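Long-range contact in putative Endoribonuclease L-PSP (Entamoeba histolytica, PDB 3M1X), which is of unknown function but belongs to the RutC (YjgF/YER057c/UK114) family and may, like some relatives, act as a deaminase: residues Met92-Ile105 against Ala118-Ala131. Residues are numbered along the deposited sequence; the frame is centred on the assembly and turned at random.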
# COMPACT_ATOMS: atom_id res chain seq x y z
N MET A 92 0.18 -10.88 -16.06
CA MET A 92 -0.09 -11.40 -14.76
C MET A 92 1.12 -12.11 -14.15
O MET A 92 1.41 -11.98 -12.96
CB MET A 92 -1.30 -12.32 -14.76
CG MET A 92 -2.59 -11.56 -15.13
SD MET A 92 -3.20 -10.52 -13.78
CE MET A 92 -4.05 -11.79 -12.78
N ASP A 93 1.87 -12.85 -14.96
CA ASP A 93 3.06 -13.55 -14.47
C ASP A 93 4.18 -12.65 -14.06
O ASP A 93 5.09 -13.09 -13.35
CB ASP A 93 3.63 -14.51 -15.55
CG ASP A 93 2.89 -15.77 -15.68
OD1 ASP A 93 2.07 -16.16 -14.84
OD2 ASP A 93 3.12 -16.46 -16.69
N LYS A 94 4.13 -11.38 -14.45
CA LYS A 94 5.12 -10.38 -14.08
C LYS A 94 4.73 -9.55 -12.87
O LYS A 94 5.43 -8.61 -12.51
CB LYS A 94 5.46 -9.54 -15.29
CG LYS A 94 6.33 -10.26 -16.31
CD LYS A 94 6.56 -9.43 -17.55
CE LYS A 94 7.49 -10.16 -18.55
NZ LYS A 94 7.76 -9.33 -19.74
N VAL A 95 3.61 -9.86 -12.21
CA VAL A 95 3.18 -9.16 -11.03
C VAL A 95 4.09 -9.55 -9.87
O VAL A 95 4.24 -10.74 -9.56
CB VAL A 95 1.72 -9.39 -10.72
CG1 VAL A 95 1.33 -8.79 -9.38
CG2 VAL A 95 0.85 -8.83 -11.84
N VAL A 96 4.64 -8.56 -9.18
CA VAL A 96 5.53 -8.86 -8.02
C VAL A 96 4.78 -8.76 -6.73
O VAL A 96 5.13 -9.52 -5.79
CB VAL A 96 6.82 -7.98 -7.94
CG1 VAL A 96 7.60 -8.19 -9.21
CG2 VAL A 96 6.57 -6.47 -7.65
N LYS A 97 3.78 -7.91 -6.61
CA LYS A 97 3.13 -7.64 -5.34
C LYS A 97 1.74 -7.15 -5.64
O LYS A 97 1.55 -6.30 -6.50
CB LYS A 97 3.94 -6.54 -4.58
CG LYS A 97 3.31 -5.88 -3.38
CD LYS A 97 3.15 -6.84 -2.24
CE LYS A 97 2.70 -6.13 -0.89
NZ LYS A 97 1.47 -5.35 -1.13
N THR A 98 0.75 -7.59 -4.86
CA THR A 98 -0.60 -7.06 -4.87
C THR A 98 -1.02 -6.61 -3.48
O THR A 98 -0.45 -7.05 -2.49
CB THR A 98 -1.60 -8.10 -5.38
OG1 THR A 98 -1.73 -9.10 -4.38
CG2 THR A 98 -1.23 -8.71 -6.71
N THR A 99 -2.02 -5.76 -3.46
CA THR A 99 -2.70 -5.42 -2.25
C THR A 99 -4.18 -5.61 -2.55
O THR A 99 -4.71 -5.05 -3.53
CB THR A 99 -2.41 -4.01 -1.75
OG1 THR A 99 -0.99 -3.87 -1.63
CG2 THR A 99 -3.06 -3.76 -0.38
N CYS A 100 -4.86 -6.38 -1.70
CA CYS A 100 -6.24 -6.83 -1.90
C CYS A 100 -7.12 -6.29 -0.79
O CYS A 100 -6.92 -6.65 0.37
CB CYS A 100 -6.28 -8.35 -1.94
SG CYS A 100 -5.27 -9.09 -3.24
N LEU A 101 -8.03 -5.40 -1.18
CA LEU A 101 -8.90 -4.69 -0.25
C LEU A 101 -10.29 -5.21 -0.36
O LEU A 101 -10.85 -5.28 -1.48
CB LEU A 101 -8.88 -3.20 -0.54
CG LEU A 101 -7.54 -2.47 -0.46
CD1 LEU A 101 -6.69 -2.61 -1.70
CD2 LEU A 101 -7.82 -0.96 -0.17
N LEU A 102 -10.89 -5.57 0.74
CA LEU A 102 -12.29 -6.08 0.78
C LEU A 102 -13.17 -5.15 1.53
O LEU A 102 -12.77 -4.59 2.54
CB LEU A 102 -12.29 -7.46 1.46
CG LEU A 102 -11.52 -8.53 0.72
CD1 LEU A 102 -11.33 -9.74 1.65
CD2 LEU A 102 -12.18 -8.91 -0.58
N ALA A 103 -14.41 -5.09 1.13
CA ALA A 103 -15.44 -4.37 1.90
C ALA A 103 -15.79 -5.17 3.14
O ALA A 103 -16.25 -4.59 4.14
CB ALA A 103 -16.71 -4.09 1.06
N ASP A 104 -15.59 -6.47 3.14
CA ASP A 104 -16.05 -7.34 4.20
C ASP A 104 -15.10 -8.51 4.34
O ASP A 104 -14.86 -9.27 3.38
CB ASP A 104 -17.46 -7.92 3.80
CG ASP A 104 -18.07 -8.94 4.81
OD1 ASP A 104 -17.47 -9.34 5.86
OD2 ASP A 104 -19.30 -9.16 4.57
N ILE A 105 -14.50 -8.66 5.49
CA ILE A 105 -13.53 -9.70 5.73
C ILE A 105 -14.08 -11.10 5.46
O ILE A 105 -13.30 -12.05 5.18
CB ILE A 105 -12.84 -9.59 7.09
CG1 ILE A 105 -11.48 -10.30 7.09
CG2 ILE A 105 -13.77 -10.09 8.19
CD1 ILE A 105 -10.35 -9.74 6.21
N ALA A 118 -7.11 -16.60 -11.19
CA ALA A 118 -6.64 -15.59 -12.11
C ALA A 118 -5.12 -15.65 -12.34
O ALA A 118 -4.62 -15.48 -13.42
CB ALA A 118 -7.06 -14.21 -11.71
N PHE A 119 -4.38 -15.91 -11.26
CA PHE A 119 -2.90 -15.97 -11.34
C PHE A 119 -2.37 -17.33 -11.63
O PHE A 119 -1.20 -17.45 -12.01
CB PHE A 119 -2.27 -15.46 -10.00
CG PHE A 119 -2.15 -13.95 -9.98
CD1 PHE A 119 -1.25 -13.30 -10.76
CD2 PHE A 119 -2.91 -13.18 -9.07
CE1 PHE A 119 -1.12 -11.96 -10.79
CE2 PHE A 119 -2.75 -11.79 -9.05
CZ PHE A 119 -1.86 -11.21 -9.91
N GLY A 120 -3.17 -18.36 -11.57
CA GLY A 120 -2.67 -19.73 -11.87
C GLY A 120 -1.59 -20.07 -10.90
O GLY A 120 -1.74 -19.92 -9.70
N ASN A 121 -0.47 -20.57 -11.36
CA ASN A 121 0.63 -20.92 -10.48
C ASN A 121 1.51 -19.75 -10.10
O ASN A 121 2.44 -19.93 -9.29
CB ASN A 121 1.45 -22.00 -11.03
CG ASN A 121 0.71 -23.35 -10.98
OD1 ASN A 121 -0.01 -23.64 -10.05
ND2 ASN A 121 0.94 -24.14 -11.98
N HIS A 122 1.29 -18.57 -10.60
CA HIS A 122 2.10 -17.41 -10.20
C HIS A 122 1.62 -16.90 -8.85
O HIS A 122 0.45 -16.76 -8.61
CB HIS A 122 1.98 -16.32 -11.27
CG HIS A 122 2.87 -15.15 -10.96
ND1 HIS A 122 4.22 -15.31 -10.82
CD2 HIS A 122 2.59 -13.86 -10.69
CE1 HIS A 122 4.76 -14.14 -10.51
NE2 HIS A 122 3.79 -13.24 -10.43
N LYS A 123 2.59 -16.57 -7.99
CA LYS A 123 2.33 -16.26 -6.58
C LYS A 123 3.02 -14.96 -6.17
O LYS A 123 4.07 -14.96 -5.54
CB LYS A 123 2.77 -17.42 -5.68
CG LYS A 123 1.76 -18.74 -5.93
CD LYS A 123 2.08 -19.87 -5.04
CE LYS A 123 1.20 -21.03 -5.42
NZ LYS A 123 1.59 -22.14 -4.49
N PRO A 124 2.43 -13.82 -6.46
CA PRO A 124 2.96 -12.52 -6.02
C PRO A 124 3.10 -12.46 -4.50
O PRO A 124 2.34 -13.15 -3.78
CB PRO A 124 1.94 -11.49 -6.52
CG PRO A 124 1.28 -12.19 -7.70
CD PRO A 124 1.23 -13.63 -7.32
N ALA A 125 3.90 -11.56 -4.03
CA ALA A 125 3.76 -11.12 -2.68
C ALA A 125 2.41 -10.47 -2.52
O ALA A 125 1.84 -9.95 -3.48
CB ALA A 125 4.90 -10.19 -2.26
N ARG A 126 1.86 -10.40 -1.31
CA ARG A 126 0.49 -9.97 -1.10
C ARG A 126 0.26 -9.42 0.29
O ARG A 126 0.83 -9.89 1.26
CB ARG A 126 -0.47 -11.14 -1.35
CG ARG A 126 -1.93 -10.72 -1.45
CD ARG A 126 -2.82 -11.86 -1.88
NE ARG A 126 -3.03 -12.81 -0.79
CZ ARG A 126 -3.95 -13.73 -0.84
NH1 ARG A 126 -4.64 -13.98 -1.94
NH2 ARG A 126 -4.18 -14.47 0.26
N ALA A 127 -0.61 -8.41 0.36
CA ALA A 127 -1.23 -8.00 1.61
C ALA A 127 -2.69 -7.82 1.39
O ALA A 127 -3.11 -7.31 0.36
CB ALA A 127 -0.62 -6.71 2.13
N CYS A 128 -3.48 -8.22 2.35
CA CYS A 128 -4.94 -8.17 2.27
C CYS A 128 -5.52 -7.61 3.56
O CYS A 128 -5.01 -7.79 4.65
CB CYS A 128 -5.54 -9.60 2.14
SG CYS A 128 -4.91 -10.57 0.81
N PHE A 129 -6.64 -6.93 3.42
CA PHE A 129 -7.36 -6.40 4.58
C PHE A 129 -8.74 -6.04 4.17
O PHE A 129 -9.07 -5.86 2.99
CB PHE A 129 -6.63 -5.19 5.22
CG PHE A 129 -6.51 -3.97 4.33
CD1 PHE A 129 -7.38 -2.95 4.39
CD2 PHE A 129 -5.44 -3.89 3.46
CE1 PHE A 129 -7.24 -1.84 3.56
CE2 PHE A 129 -5.30 -2.80 2.65
CZ PHE A 129 -6.16 -1.77 2.72
N ALA A 130 -9.62 -5.90 5.19
CA ALA A 130 -10.94 -5.30 4.99
C ALA A 130 -10.86 -3.82 5.28
O ALA A 130 -10.40 -3.41 6.34
CB ALA A 130 -12.04 -5.95 5.82
N ALA A 131 -11.27 -3.04 4.34
CA ALA A 131 -11.42 -1.55 4.50
C ALA A 131 -12.73 -1.29 5.22
O ALA A 131 -13.61 -2.13 5.19
CB ALA A 131 -11.45 -0.86 3.12
O HOH W 1 -0.33 -15.44 -13.73
O HOH W 2 -15.39 -3.94 6.49
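The beta-alpha-beta crossover of strand 95-102, helix 108-119 and strand 125-130 is closed here by parallel pairing: the segment axes diverge by only 6°, and backbone bonds alternate from Ala125 N to Val96 O through to Ala131 N to Leu102 O (2.8 Å). Before the strands pair, His122 prolongs the contact. With CG anti to the backbone N (chi1 -176°), its ring is carried toward 92-105, and NE2 donates to Val95 O at 2.7 Å, nearly straight and on a lone pair in the carbonyl plane. Nearby, Met92 sets CE over the centre of the Phe119 ring, 3.6 Å from its centroid; Pro124 CG takes the opposite face. In this trimeric RutC-family fold, one sheet face carries Lys97, Leu101 and Phe129. Lys97 NZ donates to Thr98 O at 2.9 Å from above the carbonyl plane, across from Ala127 N, and also salt-bridges Glu143 of the second subunit. Leu101 runs alongside Phe129, CD2 reaching CZ at 3.4 Å, while the Phe129 rings of all three subunits meet edge-to-face. On the other face, Thr98 OG1 rests 3.4 Å from Arg126 CG and hydrogen-bonds Tyr115; Arg126 NH1 bonds Asn112 OD1, while Arg126 NE and Cys128 N hydrogen-bond a citrate, probably from crystallisation, consistent with an anion-accepting pocket.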